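Local structure of transcriptional regulator (LacI family) (Clostridium acetobutylicum ATCC 824, 3G85) at residues K125-S137 with G157-N170. The protein probably acts as a LacI-family transcription factor that binds regulatory DNA, this construct comprising its periplasmic-binding-protein-like part. Residues are numbered along the deposited sequence; the frame is centred on the assembly and turned at random.
Sequences KRYKSAAAILTES and GIKISENHIIAAEN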
ATOM      1  N   LYS A 125      21.901   8.387  -7.659  1.00 39.29           N
ATOM      2  CA  LYS A 125      22.925   7.455  -8.178  1.00 39.70           C
ATOM      3  C   LYS A 125      23.240   7.679  -9.665  1.00 39.23           C
ATOM      4  O   LYS A 125      24.045   6.961 -10.246  1.00 38.82           O
ATOM      5  CB  LYS A 125      22.494   5.999  -7.947  1.00 40.05           C
ATOM      6  CG  LYS A 125      22.231   5.721  -6.486  1.00 41.88           C
ATOM      7  CD  LYS A 125      22.132   4.262  -6.160  1.00 46.49           C
ATOM      8  CE  LYS A 125      21.915   4.076  -4.645  1.00 47.77           C
ATOM      9  NZ  LYS A 125      22.394   2.734  -4.221  1.00 49.18           N
ATOM     10  N   ARG A 126      22.593   8.687 -10.246  1.00 38.84           N
ATOM     11  CA  ARG A 126      22.806   9.136 -11.634  1.00 39.36           C
ATOM     12  C   ARG A 126      22.500   8.084 -12.689  1.00 38.56           C
ATOM     13  O   ARG A 126      23.138   8.039 -13.755  1.00 38.06           O
ATOM     14  CB  ARG A 126      24.213   9.723 -11.830  1.00 39.71           C
ATOM     15  CG  ARG A 126      24.494  10.937 -10.959  1.00 42.28           C
ATOM     16  CD  ARG A 126      25.981  11.234 -10.891  1.00 45.90           C
ATOM     17  NE  ARG A 126      26.533  11.689 -12.167  1.00 48.70           N
ATOM     18  CZ  ARG A 126      26.200  12.822 -12.790  1.00 51.92           C
ATOM     19  NH1 ARG A 126      25.280  13.664 -12.279  1.00 52.86           N
ATOM     20  NH2 ARG A 126      26.794  13.121 -13.942  1.00 50.89           N
ATOM     21  N   TYR A 127      21.501   7.247 -12.408  1.00 37.54           N
ATOM     22  CA  TYR A 127      20.975   6.356 -13.430  1.00 37.02           C
ATOM     23  C   TYR A 127      20.334   7.177 -14.526  1.00 36.57           C
ATOM     24  O   TYR A 127      19.720   8.208 -14.255  1.00 36.90           O
ATOM     25  CB  TYR A 127      19.944   5.381 -12.843  1.00 37.39           C
ATOM     26  CG  TYR A 127      20.570   4.282 -12.047  1.00 37.50           C
ATOM     27  CD1 TYR A 127      21.202   3.225 -12.681  1.00 38.68           C
ATOM     28  CD2 TYR A 127      20.525   4.294 -10.653  1.00 37.83           C
ATOM     29  CE1 TYR A 127      21.779   2.211 -11.956  1.00 40.40           C
ATOM     30  CE2 TYR A 127      21.100   3.284  -9.913  1.00 38.60           C
ATOM     31  CZ  TYR A 127      21.731   2.248 -10.575  1.00 39.66           C
ATOM     32  OH  TYR A 127      22.303   1.236  -9.873  1.00 38.92           O
ATOM     33  N   LYS A 128      20.461   6.714 -15.760  1.00 36.08           N
ATOM     34  CA  LYS A 128      19.980   7.483 -16.889  1.00 36.10           C
ATOM     35  C   LYS A 128      18.667   6.987 -17.466  1.00 34.73           C
ATOM     36  O   LYS A 128      17.998   7.705 -18.206  1.00 34.18           O
ATOM     37  CB  LYS A 128      21.092   7.617 -17.960  1.00 38.06           C
ATOM     38  CG  LYS A 128      22.214   8.574 -17.509  1.00 39.42           C
ATOM     39  CD  LYS A 128      21.745  10.031 -17.573  1.00 44.38           C
ATOM     40  CE  LYS A 128      22.590  10.992 -16.684  1.00 46.18           C
ATOM     41  NZ  LYS A 128      21.821  11.600 -15.529  1.00 49.04           N
ATOM     42  N   SER A 129      18.276   5.761 -17.117  1.00 33.52           N
ATOM     43  CA  SER A 129      16.917   5.301 -17.427  1.00 32.26           C
ATOM     44  C   SER A 129      16.449   4.245 -16.417  1.00 30.83           C
ATOM     45  O   SER A 129      17.225   3.749 -15.629  1.00 30.02           O
ATOM     46  CB  SER A 129      16.820   4.748 -18.844  1.00 33.06           C
ATOM     47  OG  SER A 129      17.652   3.623 -18.950  1.00 35.80           O
ATOM     48  N   ALA A 130      15.155   3.945 -16.447  1.00 30.04           N
ATOM     49  CA  ALA A 130      14.586   2.989 -15.501  1.00 28.21           C
ATOM     50  C   ALA A 130      13.451   2.249 -16.165  1.00 27.29           C
ATOM     51  O   ALA A 130      12.845   2.752 -17.129  1.00 27.42           O
ATOM     52  CB  ALA A 130      14.110   3.702 -14.222  1.00 28.00           C
ATOM     53  N   ALA A 131      13.166   1.054 -15.645  1.00 25.79           N
ATOM     54  CA  ALA A 131      11.964   0.320 -15.999  1.00 25.45           C
ATOM     55  C   ALA A 131      11.060   0.236 -14.751  1.00 24.32           C
ATOM     56  O   ALA A 131      11.515   0.534 -13.642  1.00 24.50           O
ATOM     57  CB  ALA A 131      12.302  -1.079 -16.491  1.00 25.37           C
ATOM     58  N   ALA A 132       9.795  -0.116 -14.965  1.00 24.31           N
ATOM     59  CA  ALA A 132       8.830  -0.238 -13.865  1.00 24.18           C
ATOM     60  C   ALA A 132       7.950  -1.451 -14.112  1.00 24.58           C
ATOM     61  O   ALA A 132       7.433  -1.651 -15.223  1.00 24.85           O
ATOM     62  CB  ALA A 132       7.980   1.039 -13.734  1.00 24.23           C
ATOM     63  N   ILE A 133       7.830  -2.299 -13.100  1.00 23.54           N
ATOM     64  CA  ILE A 133       6.915  -3.411 -13.163  1.00 22.03           C
ATOM     65  C   ILE A 133       5.793  -3.087 -12.198  1.00 22.82           C
ATOM     66  O   ILE A 133       6.031  -2.927 -10.984  1.00 21.45           O
ATOM     67  CB  ILE A 133       7.602  -4.721 -12.776  1.00 23.10           C
ATOM     68  CG1 ILE A 133       8.729  -5.054 -13.792  1.00 20.74           C
ATOM     69  CG2 ILE A 133       6.592  -5.856 -12.697  1.00 22.12           C
ATOM     70  CD1 ILE A 133       9.544  -6.264 -13.360  1.00 22.41           C
ATOM     71  N   LEU A 134       4.588  -2.984 -12.754  1.00 23.89           N
ATOM     72  CA  LEU A 134       3.432  -2.471 -12.046  1.00 24.82           C
ATOM     73  C   LEU A 134       2.275  -3.419 -12.076  1.00 26.15           C
ATOM     74  O   LEU A 134       1.760  -3.775 -13.156  1.00 26.60           O
ATOM     75  CB  LEU A 134       2.984  -1.146 -12.670  1.00 25.21           C
ATOM     76  CG  LEU A 134       4.043  -0.033 -12.741  1.00 24.93           C
ATOM     77  CD1 LEU A 134       3.497   1.156 -13.559  1.00 24.34           C
ATOM     78  CD2 LEU A 134       4.538   0.446 -11.364  1.00 22.82           C
ATOM     79  N   THR A 135       1.821  -3.787 -10.891  1.00 26.28           N
ATOM     80  CA  THR A 135       0.527  -4.396 -10.755  1.00 27.44           C
ATOM     81  C   THR A 135      -0.588  -3.322 -10.851  1.00 28.67           C
ATOM     82  O   THR A 135      -0.383  -2.155 -10.474  1.00 27.93           O
ATOM     83  CB  THR A 135       0.455  -5.188  -9.466  1.00 27.57           C
ATOM     84  OG1 THR A 135      -0.750  -5.967  -9.464  1.00 28.08           O
ATOM     85  CG2 THR A 135       0.523  -4.248  -8.212  1.00 25.98           C
ATOM     86  N   GLU A 136      -1.745  -3.698 -11.392  1.00 29.35           N
ATOM     87  CA  GLU A 136      -2.812  -2.711 -11.664  1.00 32.66           C
ATOM     88  C   GLU A 136      -3.245  -1.952 -10.397  1.00 30.93           C
ATOM     89  O   GLU A 136      -3.320  -2.534  -9.309  1.00 30.60           O
ATOM     90  CB  GLU A 136      -4.027  -3.394 -12.310  1.00 32.45           C
ATOM     91  CG  GLU A 136      -4.785  -4.312 -11.337  1.00 36.95           C
ATOM     92  CD  GLU A 136      -6.054  -4.913 -11.948  1.00 38.20           C
ATOM     93  OE1 GLU A 136      -6.731  -4.221 -12.765  1.00 45.69           O
ATOM     94  OE2 GLU A 136      -6.357  -6.073 -11.592  1.00 45.78           O
ATOM     95  N   SER A 137      -3.495  -0.659 -10.540  1.00 32.21           N
ATOM     96  CA  SER A 137      -3.873   0.167  -9.398  1.00 33.23           C
ATOM     97  C   SER A 137      -5.255  -0.210  -8.898  1.00 34.63           C
ATOM     98  O   SER A 137      -6.221  -0.227  -9.658  1.00 35.08           O
ATOM     99  CB  SER A 137      -3.820   1.650  -9.744  1.00 33.28           C
ATOM    100  OG  SER A 137      -2.538   2.006 -10.221  1.00 29.80           O
ATOM    101  N   GLY A 157      15.856  13.721 -15.301  1.00 35.72           N
ATOM    102  CA  GLY A 157      16.610  13.208 -16.442  1.00 36.55           C
ATOM    103  C   GLY A 157      16.757  11.702 -16.476  1.00 36.89           C
ATOM    104  O   GLY A 157      17.743  11.174 -17.021  1.00 37.80           O
ATOM    105  N   ILE A 158      15.797  10.995 -15.883  1.00 35.97           N
ATOM    106  CA  ILE A 158      15.756   9.529 -15.973  1.00 34.73           C
ATOM    107  C   ILE A 158      14.684   9.151 -16.991  1.00 34.85           C
ATOM    108  O   ILE A 158      13.491   9.435 -16.780  1.00 33.90           O
ATOM    109  CB  ILE A 158      15.463   8.873 -14.594  1.00 34.92           C
ATOM    110  CG1 ILE A 158      16.519   9.292 -13.556  1.00 34.25           C
ATOM    111  CG2 ILE A 158      15.386   7.350 -14.735  1.00 33.83           C
ATOM    112  CD1 ILE A 158      16.194   8.870 -12.106  1.00 34.82           C
ATOM    113  N   LYS A 159      15.096   8.544 -18.107  1.00 35.22           N
ATOM    114  CA  LYS A 159      14.141   8.155 -19.156  1.00 36.90           C
ATOM    115  C   LYS A 159      13.338   6.931 -18.711  1.00 35.66           C
ATOM    116  O   LYS A 159      13.912   5.979 -18.234  1.00 35.72           O
ATOM    117  CB  LYS A 159      14.867   7.834 -20.479  1.00 37.00           C
ATOM    118  CG  LYS A 159      13.915   7.552 -21.661  1.00 40.86           C
ATOM    119  CD  LYS A 159      14.655   7.099 -22.950  1.00 40.38           C
ATOM    120  CE  LYS A 159      13.644   6.800 -24.091  1.00 43.16           C
ATOM    121  NZ  LYS A 159      14.226   5.984 -25.236  1.00 45.87           N
ATOM    122  N   ILE A 160      12.020   6.974 -18.848  1.00 35.40           N
ATOM    123  CA  ILE A 160      11.217   5.765 -18.734  1.00 36.61           C
ATOM    124  C   ILE A 160      10.413   5.598 -19.996  1.00 37.55           C
ATOM    125  O   ILE A 160       9.307   6.146 -20.110  1.00 38.56           O
ATOM    126  CB  ILE A 160      10.185   5.739 -17.556  1.00 36.56           C
ATOM    127  CG1 ILE A 160      10.672   6.498 -16.328  1.00 37.12           C
ATOM    128  CG2 ILE A 160       9.776   4.283 -17.226  1.00 35.24           C
ATOM    129  CD1 ILE A 160      11.771   5.776 -15.618  1.00 39.46           C
ATOM    130  N   SER A 161      10.955   4.803 -20.913  1.00 38.10           N
ATOM    131  CA  SER A 161      10.257   4.417 -22.134  1.00 38.53           C
ATOM    132  C   SER A 161       8.985   3.650 -21.785  1.00 39.15           C
ATOM    133  O   SER A 161       8.984   2.813 -20.877  1.00 38.36           O
ATOM    134  CB  SER A 161      11.185   3.575 -23.007  1.00 38.49           C
ATOM    135  OG  SER A 161      12.496   4.154 -23.035  1.00 39.57           O
ATOM    136  N   GLU A 162       7.902   3.952 -22.509  1.00 39.37           N
ATOM    137  CA  GLU A 162       6.565   3.396 -22.235  1.00 39.39           C
ATOM    138  C   GLU A 162       6.542   1.881 -22.313  1.00 38.28           C
ATOM    139  O   GLU A 162       5.763   1.221 -21.632  1.00 37.53           O
ATOM    140  CB  GLU A 162       5.564   3.962 -23.232  1.00 40.54           C
ATOM    141  CG  GLU A 162       4.113   3.775 -22.834  1.00 44.20           C
ATOM    142  CD  GLU A 162       3.171   4.296 -23.904  1.00 49.95           C
ATOM    143  OE1 GLU A 162       3.636   5.085 -24.780  1.00 52.21           O
ATOM    144  OE2 GLU A 162       1.978   3.907 -23.874  1.00 51.71           O
ATOM    145  N   ASN A 163       7.407   1.326 -23.151  1.00 36.55           N
ATOM    146  CA  ASN A 163       7.473  -0.107 -23.273  1.00 36.33           C
ATOM    147  C   ASN A 163       8.302  -0.723 -22.156  1.00 35.49           C
ATOM    148  O   ASN A 163       8.400  -1.949 -22.048  1.00 35.49           O
ATOM    149  CB  ASN A 163       8.046  -0.511 -24.627  1.00 36.03           C
ATOM    150  CG  ASN A 163       9.511  -0.207 -24.726  1.00 37.58           C
ATOM    151  OD1 ASN A 163       9.923   0.936 -24.542  1.00 36.77           O
ATOM    152  ND2 ASN A 163      10.310  -1.227 -25.005  1.00 38.99           N
ATOM    153  N   HIS A 164       8.906   0.113 -21.317  1.00 35.04           N
ATOM    154  CA  HIS A 164       9.603  -0.422 -20.135  1.00 33.92           C
ATOM    155  C   HIS A 164       8.778  -0.348 -18.884  1.00 32.04           C
ATOM    156  O   HIS A 164       9.310  -0.440 -17.808  1.00 30.96           O
ATOM    157  CB  HIS A 164      10.946   0.255 -19.903  1.00 33.89           C
ATOM    158  CG  HIS A 164      11.939  -0.031 -20.976  1.00 37.18           C
ATOM    159  ND1 HIS A 164      13.130   0.653 -21.087  1.00 36.70           N
ATOM    160  CD2 HIS A 164      11.914  -0.926 -21.993  1.00 38.83           C
ATOM    161  CE1 HIS A 164      13.804   0.183 -22.123  1.00 40.49           C
ATOM    162  NE2 HIS A 164      13.088  -0.775 -22.689  1.00 41.43           N
ATOM    163  N   ILE A 165       7.484  -0.128 -19.057  1.00 31.86           N
ATOM    164  CA  ILE A 165       6.509  -0.302 -18.017  1.00 30.53           C
ATOM    165  C   ILE A 165       5.796  -1.615 -18.352  1.00 30.18           C
ATOM    166  O   ILE A 165       5.218  -1.777 -19.442  1.00 30.08           O
ATOM    167  CB  ILE A 165       5.544   0.902 -17.955  1.00 30.94           C
ATOM    168  CG1 ILE A 165       6.316   2.166 -17.544  1.00 30.05           C
ATOM    169  CG2 ILE A 165       4.451   0.636 -16.965  1.00 30.28           C
ATOM    170  CD1 ILE A 165       5.636   3.455 -17.927  1.00 31.89           C
ATOM    171  N   ILE A 166       5.902  -2.575 -17.438  1.00 27.56           N
ATOM    172  CA  ILE A 166       5.436  -3.936 -17.681  1.00 27.54           C
ATOM    173  C   ILE A 166       4.369  -4.255 -16.640  1.00 27.40           C
ATOM    174  O   ILE A 166       4.641  -4.137 -15.426  1.00 26.71           O
ATOM    175  CB  ILE A 166       6.617  -4.945 -17.548  1.00 27.30           C
ATOM    176  CG1 ILE A 166       7.739  -4.592 -18.538  1.00 27.16           C
ATOM    177  CG2 ILE A 166       6.165  -6.377 -17.712  1.00 27.45           C
ATOM    178  CD1 ILE A 166       9.032  -5.368 -18.332  1.00 27.32           C
ATOM    179  N   ALA A 167       3.176  -4.626 -17.103  1.00 27.59           N
ATOM    180  CA  ALA A 167       2.101  -5.045 -16.211  1.00 27.65           C
ATOM    181  C   ALA A 167       2.492  -6.365 -15.553  1.00 28.05           C
ATOM    182  O   ALA A 167       3.177  -7.204 -16.178  1.00 28.34           O
ATOM    183  CB  ALA A 167       0.771  -5.192 -16.962  1.00 28.51           C
ATOM    184  N   ALA A 168       2.063  -6.553 -14.304  1.00 27.06           N
ATOM    185  CA  ALA A 168       2.271  -7.824 -13.602  1.00 27.09           C
ATOM    186  C   ALA A 168       1.150  -8.122 -12.623  1.00 27.62           C
ATOM    187  O   ALA A 168       0.510  -7.202 -12.083  1.00 27.81           O
ATOM    188  CB  ALA A 168       3.609  -7.791 -12.844  1.00 26.19           C
ATOM    189  N   GLU A 169       0.921  -9.407 -12.361  1.00 27.88           N
ATOM    190  CA  GLU A 169       0.077  -9.787 -11.225  1.00 29.58           C
ATOM    191  C   GLU A 169       0.801  -9.559  -9.916  1.00 28.72           C
ATOM    192  O   GLU A 169       2.032  -9.718  -9.841  1.00 27.97           O
ATOM    193  CB  GLU A 169      -0.313 -11.251 -11.299  1.00 31.65           C
ATOM    194  CG  GLU A 169      -1.619 -11.489 -11.993  1.00 37.51           C
ATOM    195  CD  GLU A 169      -1.728 -12.917 -12.494  1.00 46.01           C
ATOM    196  OE1 GLU A 169      -0.905 -13.788 -12.059  1.00 47.94           O
ATOM    197  OE2 GLU A 169      -2.635 -13.165 -13.333  1.00 49.94           O
ATOM    198  N   ASN A 170       0.036  -9.171  -8.883  1.00 28.41           N
ATOM    199  CA  ASN A 170       0.633  -8.847  -7.604  1.00 28.12           C
ATOM    200  C   ASN A 170       0.889 -10.112  -6.788  1.00 28.17           C
ATOM    201  O   ASN A 170       0.130 -10.426  -5.848  1.00 28.35           O
ATOM    202  CB  ASN A 170      -0.203  -7.867  -6.798  1.00 28.55           C
ATOM    203  CG  ASN A 170       0.553  -7.306  -5.603  1.00 29.37           C
ATOM    204  OD1 ASN A 170       1.717  -7.656  -5.342  1.00 29.27           O
ATOM    205  ND2 ASN A 170      -0.108  -6.434  -4.865  1.00 29.85           N
TER
HETATM  206  O   HOH W   1      18.976   9.777 -19.685  1.00 47.90           O
HETATM  207  O   HOH W   2      20.039  12.654 -17.368  1.00 50.58           O
HETATM  208  O   HOH W   3      13.297   3.213 -19.938  1.00 33.46           O
HETATM  209  O   HOH W   4      -2.155  -6.472 -11.977  1.00 32.56           O
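A132 and L134 each reach across to 164-168, around strand 165-167, through both N and O, the pattern by which neighbouring parallel strands pair. A132 N donates to H164 O (2.9 Å). A132 O accepts from I166 N (2.8 Å), and I166 O then takes L134 N. L134 O takes A168 N at an N-H...O angle of only 144°. Side chains follow the alternation: on one face L134 CD1 meets I165 CG2 at 3.6 Å, the two chains crossing at a slant, while on the other I133 CG2, set trans to its own backbone N with CG1 at chi1 -63°, rests on A168 CB (3.6 Å).

Upstream the pairing is interrupted by the 3-10 segment 162-163 and resumes at S129 and K159, where K128 O accepts K159 N and K159 O accepts A130 N. I160 CD1 presses tightly on A130 CB (3.4 Å). A water bridges the break, donating to A130 O, accepting from S161 N and lying 2.8 Å from H164 ND1; another, at the far end, joins A168 O, E136 N and T135 OG1.

The paired strands 131-134 and 165-167 are the two strands of a beta-alpha-beta unit whose connection is helix 140-155, which touches L134 and I160. Helix 172-182 packs against I133, I166 and A168. Strand 165-167 is outermost in the mixed sheet, whereas 131-134 also bonds on its other side to strand 191-194, beyond which the sheet continues through 219-224.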